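PDB 6EVU: PrgB, which promotes aggregation, biofilm formation and conjugation through DNA binding and compaction, probably by way of the adhesin domain described here. Local coordinates for residues N29-T41 / L117-F131. Numbering follows the deposited sequence.
Sequences NLVFDQSVVTKDT and LNASYLGRKITKAEF
Asn29 rests its CB near CE1 of the Tyr121 ring, at 3.5 Å, while its carbonyl O accepts Leu122 N from above the carbonyl plane and also takes a hydrogen bond from a water shared with Ser120 OG. Leu30 and Tyr121 form a non-hydrogen-bonded pair, both side chains on the same face; with CG anti to the backbone N (chi1 174°), Leu30 CD1 meets Ile126 CD1 at 4.0 Å, the two side chains crossing at about a right angle. On the other face, Val31 CB and CG2 pack against Ser120 OG. A nearly straight bond of 3.0 Å joins Val31 N to Ser120 O; the return bond from Ser120 N is weak. This short strand 30-31 adds an antiparallel edge to the beta hairpin of strands 119-121 and 124-137, closed by a type I' turn, within the beta-rich adhesin domain of this antigen I/II family protein. The buried ring of Phe32 comes next: CD1 lies 3.8 Å from Ala119 CB, Leu117 CD1 sits at the ring edge, and CE2 approaches Phe131 CZ. After an Asx turn at Asp33, Val36 O receives Asn118 N in the carbonyl plane, on a lone pair, at 2.8 Å. Thr38 CG2 touches Asn118 CB, whereas its OG1 bonds to Gly116 O and accepts Asp40 N in an ST turn. Thr41 directs CG2 onto Leu117 CD2, 3.6 Å away.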
ATOM      1  N   ASN A  29      16.205  -8.171   9.292  1.00 40.68           N
ATOM      2  CA  ASN A  29      15.919  -9.279  10.200  1.00 50.70           C
ATOM      3  C   ASN A  29      14.624  -9.992   9.823  1.00 44.26           C
ATOM      4  O   ASN A  29      14.529 -11.226   9.903  1.00 42.44           O
ATOM      5  CB  ASN A  29      15.819  -8.739  11.625  1.00 57.54           C
ATOM      6  CG  ASN A  29      16.836  -7.646  11.903  1.00 63.51           C
ATOM      7  OD1 ASN A  29      16.500  -6.453  12.020  1.00 60.16           O
ATOM      8  ND2 ASN A  29      18.096  -8.054  11.998  1.00 54.68           N
ATOM      9  N   LEU A  30      13.625  -9.228   9.436  1.00 38.23           N
ATOM     10  CA  LEU A  30      12.347  -9.761   9.012  1.00 36.83           C
ATOM     11  C   LEU A  30      12.413 -10.063   7.527  1.00 33.86           C
ATOM     12  O   LEU A  30      12.788  -9.191   6.730  1.00 36.27           O
ATOM     13  CB  LEU A  30      11.248  -8.732   9.280  1.00 32.85           C
ATOM     14  CG  LEU A  30       9.872  -9.134   8.749  1.00 30.18           C
ATOM     15  CD1 LEU A  30       9.346 -10.344   9.550  1.00 30.28           C
ATOM     16  CD2 LEU A  30       8.887  -7.929   8.778  1.00 33.70           C
ATOM     17  N   VAL A  31      12.087 -11.297   7.159  1.00 32.05           N
ATOM     18  CA  VAL A  31      12.013 -11.726   5.765  1.00 33.57           C
ATOM     19  C   VAL A  31      10.544 -11.980   5.427  1.00 32.37           C
ATOM     20  O   VAL A  31       9.947 -12.956   5.895  1.00 34.33           O
ATOM     21  CB  VAL A  31      12.860 -12.982   5.524  1.00 41.03           C
ATOM     22  CG1 VAL A  31      12.848 -13.399   4.010  1.00 39.77           C
ATOM     23  CG2 VAL A  31      14.318 -12.773   6.076  1.00 38.99           C
ATOM     24  N   PHE A  32       9.997 -11.143   4.548  1.00 32.56           N
ATOM     25  CA  PHE A  32       8.623 -11.292   4.102  1.00 33.72           C
ATOM     26  C   PHE A  32       8.615 -10.827   2.644  1.00 31.57           C
ATOM     27  O   PHE A  32       8.299  -9.692   2.296  1.00 33.82           O
ATOM     28  CB  PHE A  32       7.633 -10.521   4.985  1.00 28.72           C
ATOM     29  CG  PHE A  32       6.237 -11.076   4.880  1.00 31.01           C
ATOM     30  CD1 PHE A  32       5.821 -12.034   5.755  1.00 31.65           C
ATOM     31  CD2 PHE A  32       5.381 -10.702   3.866  1.00 28.23           C
ATOM     32  CE1 PHE A  32       4.543 -12.583   5.628  1.00 30.67           C
ATOM     33  CE2 PHE A  32       4.096 -11.247   3.756  1.00 31.83           C
ATOM     34  CZ  PHE A  32       3.711 -12.179   4.626  1.00 29.22           C
ATOM     35  N   ASP A  33       8.945 -11.747   1.758  1.00 33.39           N
ATOM     36  CA  ASP A  33       9.208 -11.426   0.353  1.00 36.85           C
ATOM     37  C   ASP A  33       8.844 -12.657  -0.474  1.00 37.76           C
ATOM     38  O   ASP A  33       8.266 -13.609   0.045  1.00 37.18           O
ATOM     39  CB  ASP A  33      10.663 -10.974   0.184  1.00 38.81           C
ATOM     40  CG  ASP A  33      11.658 -12.037   0.610  1.00 40.49           C
ATOM     41  OD1 ASP A  33      11.344 -13.230   0.595  1.00 41.26           O
ATOM     42  OD2 ASP A  33      12.782 -11.637   0.971  1.00 45.18           O
ATOM     43  N   GLN A  34       9.205 -12.673  -1.774  1.00 39.90           N
ATOM     44  CA  GLN A  34       8.757 -13.789  -2.608  1.00 40.68           C
ATOM     45  C   GLN A  34       9.249 -15.147  -2.083  1.00 41.85           C
ATOM     46  O   GLN A  34       8.615 -16.188  -2.325  1.00 42.69           O
ATOM     47  CB  GLN A  34       9.245 -13.614  -4.058  1.00 55.41           C
ATOM     48  CG  GLN A  34       8.323 -14.194  -5.152  1.00 59.09           C
ATOM     49  CD  GLN A  34       6.843 -13.801  -5.010  1.00 74.37           C
ATOM     50  OE1 GLN A  34       5.977 -14.645  -4.766  1.00 76.49           O
ATOM     51  NE2 GLN A  34       6.555 -12.499  -5.143  1.00 74.35           N
ATOM     52  N   SER A  35      10.396 -15.168  -1.410  1.00 44.37           N
ATOM     53  CA  SER A  35      10.941 -16.416  -0.902  1.00 44.60           C
ATOM     54  C   SER A  35      10.069 -17.110   0.140  1.00 43.30           C
ATOM     55  O   SER A  35      10.344 -18.271   0.486  1.00 45.03           O
ATOM     56  CB  SER A  35      12.357 -16.156  -0.334  1.00 45.59           C
ATOM     57  OG  SER A  35      12.311 -15.483   0.904  1.00 43.26           O
ATOM     58  N   VAL A  36       9.064 -16.427   0.700  1.00 41.67           N
ATOM     59  CA  VAL A  36       8.289 -16.984   1.802  1.00 45.60           C
ATOM     60  C   VAL A  36       6.990 -17.628   1.327  1.00 41.42           C
ATOM     61  O   VAL A  36       6.278 -18.262   2.120  1.00 40.83           O
ATOM     62  CB  VAL A  36       8.016 -15.905   2.873  1.00 37.55           C
ATOM     63  CG1 VAL A  36       9.262 -15.026   3.187  1.00 39.11           C
ATOM     64  CG2 VAL A  36       6.793 -15.042   2.510  1.00 34.81           C
ATOM     65  N   VAL A  37       6.688 -17.532   0.037  1.00 42.79           N
ATOM     66  CA  VAL A  37       5.477 -18.110  -0.533  1.00 40.70           C
ATOM     67  C   VAL A  37       5.749 -19.569  -0.875  1.00 46.08           C
ATOM     68  O   VAL A  37       6.797 -19.902  -1.439  1.00 51.68           O
ATOM     69  CB  VAL A  37       5.040 -17.288  -1.759  1.00 44.78           C
ATOM     70  CG1 VAL A  37       3.713 -17.796  -2.364  1.00 49.81           C
ATOM     71  CG2 VAL A  37       4.958 -15.792  -1.381  1.00 43.13           C
ATOM     72  N   THR A  38       4.860 -20.454  -0.437  1.00 46.92           N
ATOM     73  CA  THR A  38       4.998 -21.884  -0.672  1.00 45.11           C
ATOM     74  C   THR A  38       3.823 -22.407  -1.484  1.00 48.54           C
ATOM     75  O   THR A  38       2.861 -21.689  -1.753  1.00 46.71           O
ATOM     76  CB  THR A  38       5.076 -22.697   0.626  1.00 46.11           C
ATOM     77  OG1 THR A  38       3.757 -22.903   1.147  1.00 49.47           O
ATOM     78  CG2 THR A  38       5.943 -22.023   1.647  1.00 50.98           C
ATOM     79  N   LYS A  39       3.937 -23.698  -1.880  1.00 50.02           N
ATOM     80  CA  LYS A  39       2.860 -24.364  -2.608  1.00 48.74           C
ATOM     81  C   LYS A  39       1.555 -24.328  -1.835  1.00 51.69           C
ATOM     82  O   LYS A  39       0.482 -24.371  -2.448  1.00 54.38           O
ATOM     83  CB  LYS A  39       3.258 -25.832  -2.915  1.00 52.22           C
ATOM     84  CG  LYS A  39       3.601 -26.652  -1.649  1.00 54.59           C
ATOM     85  CD  LYS A  39       3.465 -28.207  -1.799  1.00 56.40           C
ATOM     86  CE  LYS A  39       4.614 -28.882  -1.031  1.00 69.93           C
ATOM     87  NZ  LYS A  39       4.318 -30.187  -0.352  1.00 78.07           N
ATOM     88  N   ASP A  40       1.619 -24.166  -0.506  1.00 46.41           N
ATOM     89  CA  ASP A  40       0.449 -24.161   0.351  1.00 45.57           C
ATOM     90  C   ASP A  40       0.016 -22.750   0.778  1.00 39.84           C
ATOM     91  O   ASP A  40      -0.952 -22.624   1.536  1.00 47.11           O
ATOM     92  CB  ASP A  40       0.724 -25.008   1.586  1.00 49.96           C
ATOM     93  CG  ASP A  40       1.036 -26.457   1.219  1.00 60.97           C
ATOM     94  OD1 ASP A  40       0.190 -27.102   0.545  1.00 63.65           O
ATOM     95  OD2 ASP A  40       2.134 -26.933   1.561  1.00 61.61           O
ATOM     96  N   THR A  41       0.724 -21.703   0.349  1.00 40.13           N
ATOM     97  CA  THR A  41       0.345 -20.356   0.764  1.00 37.72           C
ATOM     98  C   THR A  41      -1.024 -20.000   0.189  1.00 39.13           C
ATOM     99  O   THR A  41      -1.283 -20.216  -0.999  1.00 43.40           O
ATOM    100  CB  THR A  41       1.371 -19.318   0.291  1.00 37.70           C
ATOM    101  OG1 THR A  41       2.646 -19.601   0.865  1.00 42.43           O
ATOM    102  CG2 THR A  41       0.931 -17.866   0.726  1.00 36.85           C
ATOM    103  N   LEU A 117       2.811 -20.142   5.130  1.00 39.24           N
ATOM    104  CA  LEU A 117       3.956 -19.301   4.808  1.00 35.85           C
ATOM    105  C   LEU A 117       5.275 -19.920   5.255  1.00 41.90           C
ATOM    106  O   LEU A 117       5.333 -20.767   6.148  1.00 42.56           O
ATOM    107  CB  LEU A 117       3.835 -17.949   5.512  1.00 33.60           C
ATOM    108  CG  LEU A 117       2.542 -17.194   5.288  1.00 32.26           C
ATOM    109  CD1 LEU A 117       2.515 -15.905   6.164  1.00 32.13           C
ATOM    110  CD2 LEU A 117       2.385 -16.887   3.835  1.00 38.52           C
ATOM    111  N   ASN A 118       6.359 -19.420   4.673  1.00 39.81           N
ATOM    112  CA  ASN A 118       7.688 -19.777   5.152  1.00 40.17           C
ATOM    113  C   ASN A 118       8.534 -18.518   5.307  1.00 44.05           C
ATOM    114  O   ASN A 118       9.621 -18.368   4.749  1.00 43.59           O
ATOM    115  CB  ASN A 118       8.314 -20.822   4.228  1.00 49.32           C
ATOM    116  CG  ASN A 118       9.650 -21.297   4.738  1.00 53.35           C
ATOM    117  OD1 ASN A 118       9.799 -21.533   5.932  1.00 49.45           O
ATOM    118  ND2 ASN A 118      10.596 -21.513   3.839  1.00 57.05           N
ATOM    119  N   ALA A 119       7.989 -17.568   6.051  1.00 37.13           N
ATOM    120  CA  ALA A 119       8.654 -16.323   6.392  1.00 38.66           C
ATOM    121  C   ALA A 119       9.512 -16.547   7.629  1.00 37.02           C
ATOM    122  O   ALA A 119       9.575 -17.657   8.179  1.00 40.45           O
ATOM    123  CB  ALA A 119       7.612 -15.226   6.588  1.00 37.84           C
ATOM    124  N   SER A 120      10.240 -15.514   8.043  1.00 39.48           N
ATOM    125  CA  SER A 120      11.121 -15.690   9.197  1.00 41.61           C
ATOM    126  C   SER A 120      11.470 -14.361   9.830  1.00 40.29           C
ATOM    127  O   SER A 120      11.370 -13.301   9.214  1.00 38.59           O
ATOM    128  CB  SER A 120      12.428 -16.403   8.852  1.00 42.93           C
ATOM    129  OG  SER A 120      13.132 -15.762   7.791  1.00 44.03           O
ATOM    130  N   TYR A 121      11.946 -14.454  11.061  1.00 44.11           N
ATOM    131  CA  TYR A 121      12.479 -13.277  11.744  1.00 41.38           C
ATOM    132  C   TYR A 121      13.581 -13.807  12.628  1.00 48.07           C
ATOM    133  O   TYR A 121      13.299 -14.574  13.554  1.00 42.49           O
ATOM    134  CB  TYR A 121      11.439 -12.538  12.560  1.00 41.73           C
ATOM    135  CG  TYR A 121      12.055 -11.498  13.462  1.00 38.87           C
ATOM    136  CD1 TYR A 121      12.596 -10.327  12.931  1.00 43.51           C
ATOM    137  CD2 TYR A 121      12.115 -11.689  14.837  1.00 38.54           C
ATOM    138  CE1 TYR A 121      13.141  -9.342  13.765  1.00 37.47           C
ATOM    139  CE2 TYR A 121      12.698 -10.732  15.679  1.00 41.78           C
ATOM    140  CZ  TYR A 121      13.228  -9.582  15.130  1.00 40.57           C
ATOM    141  OH  TYR A 121      13.786  -8.635  15.935  1.00 39.82           O
ATOM    142  N   LEU A 122      14.814 -13.422  12.314  1.00 45.83           N
ATOM    143  CA  LEU A 122      15.984 -13.938  12.988  1.00 48.77           C
ATOM    144  C   LEU A 122      15.925 -15.467  13.099  1.00 51.43           C
ATOM    145  O   LEU A 122      16.103 -16.043  14.171  1.00 50.43           O
ATOM    146  CB  LEU A 122      16.140 -13.305  14.371  1.00 42.78           C
ATOM    147  CG  LEU A 122      16.149 -11.785  14.540  1.00 48.75           C
ATOM    148  CD1 LEU A 122      16.076 -11.390  16.001  1.00 47.76           C
ATOM    149  CD2 LEU A 122      17.404 -11.240  13.935  1.00 59.58           C
ATOM    150  N   GLY A 123      15.623 -16.132  11.987  1.00 48.31           N
ATOM    151  CA  GLY A 123      15.553 -17.583  11.994  1.00 57.83           C
ATOM    152  C   GLY A 123      14.332 -18.222  12.651  1.00 58.78           C
ATOM    153  O   GLY A 123      14.233 -19.456  12.633  1.00 61.80           O
ATOM    154  N   ARG A 124      13.412 -17.445  13.249  1.00 48.42           N
ATOM    155  CA  ARG A 124      12.137 -17.989  13.733  1.00 44.28           C
ATOM    156  C   ARG A 124      11.168 -18.039  12.567  1.00 45.72           C
ATOM    157  O   ARG A 124      10.975 -17.025  11.896  1.00 48.03           O
ATOM    158  CB  ARG A 124      11.544 -17.135  14.853  1.00 43.21           C
ATOM    159  CG  ARG A 124      12.497 -17.039  16.015  1.00 53.16           C
ATOM    160  CD  ARG A 124      12.220 -15.778  16.826  1.00 47.39           C
ATOM    161  NE  ARG A 124      10.858 -15.744  17.348  1.00 46.76           N
ATOM    162  CZ  ARG A 124      10.385 -14.740  18.079  1.00 60.52           C
ATOM    163  NH1 ARG A 124      11.183 -13.716  18.355  1.00 64.93           N
ATOM    164  NH2 ARG A 124       9.124 -14.744  18.518  1.00 52.75           N
ATOM    165  N   LYS A 125      10.617 -19.225  12.288  1.00 46.64           N
ATOM    166  CA  LYS A 125       9.745 -19.394  11.136  1.00 40.44           C
ATOM    167  C   LYS A 125       8.384 -18.776  11.378  1.00 46.91           C
ATOM    168  O   LYS A 125       7.759 -19.023  12.409  1.00 42.81           O
ATOM    169  CB  LYS A 125       9.601 -20.891  10.836  1.00 41.08           C
ATOM    170  CG  LYS A 125       8.662 -21.162   9.641  1.00 41.48           C
ATOM    171  CD  LYS A 125       9.125 -22.477   8.963  1.00 51.14           C
ATOM    172  CE  LYS A 125       7.988 -23.204   8.252  1.00 59.22           C
ATOM    173  NZ  LYS A 125       8.456 -24.242   7.283  1.00 58.47           N
ATOM    174  N   ILE A 126       7.930 -17.967  10.411  1.00 38.10           N
ATOM    175  CA  ILE A 126       6.604 -17.360  10.411  1.00 33.68           C
ATOM    176  C   ILE A 126       5.772 -18.121   9.393  1.00 41.72           C
ATOM    177  O   ILE A 126       6.046 -18.075   8.186  1.00 43.96           O
ATOM    178  CB  ILE A 126       6.670 -15.869  10.074  1.00 34.99           C
ATOM    179  CG1 ILE A 126       7.341 -15.153  11.248  1.00 36.82           C
ATOM    180  CG2 ILE A 126       5.223 -15.301   9.718  1.00 31.50           C
ATOM    181  CD1 ILE A 126       7.842 -13.788  10.930  1.00 32.71           C
ATOM    182  N   THR A 127       4.741 -18.805   9.871  1.00 37.15           N
ATOM    183  CA  THR A 127       3.938 -19.661   9.012  1.00 38.18           C
ATOM    184  C   THR A 127       2.568 -19.093   8.698  1.00 35.61           C
ATOM    185  O   THR A 127       1.892 -19.615   7.800  1.00 39.95           O
ATOM    186  CB  THR A 127       3.734 -21.022   9.686  1.00 38.37           C
ATOM    187  OG1 THR A 127       3.125 -20.824  10.955  1.00 41.13           O
ATOM    188  CG2 THR A 127       5.038 -21.707   9.954  1.00 39.95           C
ATOM    189  N   LYS A 128       2.133 -18.058   9.418  1.00 33.47           N
ATOM    190  CA  LYS A 128       0.786 -17.514   9.263  1.00 31.39           C
ATOM    191  C   LYS A 128       0.886 -16.008   9.503  1.00 30.91           C
ATOM    192  O   LYS A 128       1.760 -15.558  10.260  1.00 35.04           O
ATOM    193  CB  LYS A 128      -0.154 -18.177  10.297  1.00 34.47           C
ATOM    194  CG  LYS A 128      -1.517 -17.504  10.569  1.00 41.12           C
ATOM    195  CD  LYS A 128      -2.403 -18.355  11.485  1.00 45.06           C
ATOM    196  CE  LYS A 128      -3.052 -17.559  12.633  1.00 63.86           C
ATOM    197  NZ  LYS A 128      -4.182 -18.323  13.267  1.00 71.35           N
ATOM    198  N   ALA A 129      -0.019 -15.247   8.888  1.00 31.48           N
ATOM    199  CA  ALA A 129      -0.111 -13.808   9.138  1.00 31.79           C
ATOM    200  C   ALA A 129      -1.557 -13.332   9.033  1.00 32.27           C
ATOM    201  O   ALA A 129      -2.359 -13.895   8.304  1.00 32.55           O
ATOM    202  CB  ALA A 129       0.779 -13.028   8.151  1.00 32.62           C
ATOM    203  N   GLU A 130      -1.882 -12.307   9.817  1.00 28.59           N
ATOM    204  CA  GLU A 130      -3.160 -11.597   9.747  1.00 26.55           C
ATOM    205  C   GLU A 130      -2.906 -10.198   9.244  1.00 28.73           C
ATOM    206  O   GLU A 130      -2.128  -9.461   9.848  1.00 28.96           O
ATOM    207  CB  GLU A 130      -3.814 -11.527  11.126  1.00 28.43           C
ATOM    208  CG  GLU A 130      -4.371 -12.872  11.539  1.00 31.81           C
ATOM    209  CD  GLU A 130      -4.890 -12.905  12.973  1.00 34.41           C
ATOM    210  OE1 GLU A 130      -4.622 -11.949  13.733  1.00 34.34           O
ATOM    211  OE2 GLU A 130      -5.549 -13.908  13.356  1.00 38.31           O
ATOM    212  N   PHE A 131      -3.514  -9.851   8.098  1.00 24.03           N
ATOM    213  CA  PHE A 131      -3.483  -8.483   7.576  1.00 27.01           C
ATOM    214  C   PHE A 131      -4.849  -7.862   7.855  1.00 25.01           C
ATOM    215  O   PHE A 131      -5.842  -8.317   7.299  1.00 25.02           O
ATOM    216  CB  PHE A 131      -3.239  -8.546   6.069  1.00 25.28           C
ATOM    217  CG  PHE A 131      -1.806  -8.847   5.676  1.00 23.75           C
ATOM    218  CD1 PHE A 131      -1.114  -9.963   6.154  1.00 27.95           C
ATOM    219  CD2 PHE A 131      -1.154  -7.955   4.819  1.00 26.03           C
ATOM    220  CE1 PHE A 131       0.239 -10.179   5.773  1.00 30.41           C
ATOM    221  CE2 PHE A 131       0.206  -8.170   4.466  1.00 24.94           C
ATOM    222  CZ  PHE A 131       0.845  -9.290   4.916  1.00 26.88           C
TER
HETATM  223  O   HOH W   1      15.433 -14.145   9.182  1.00 48.03           O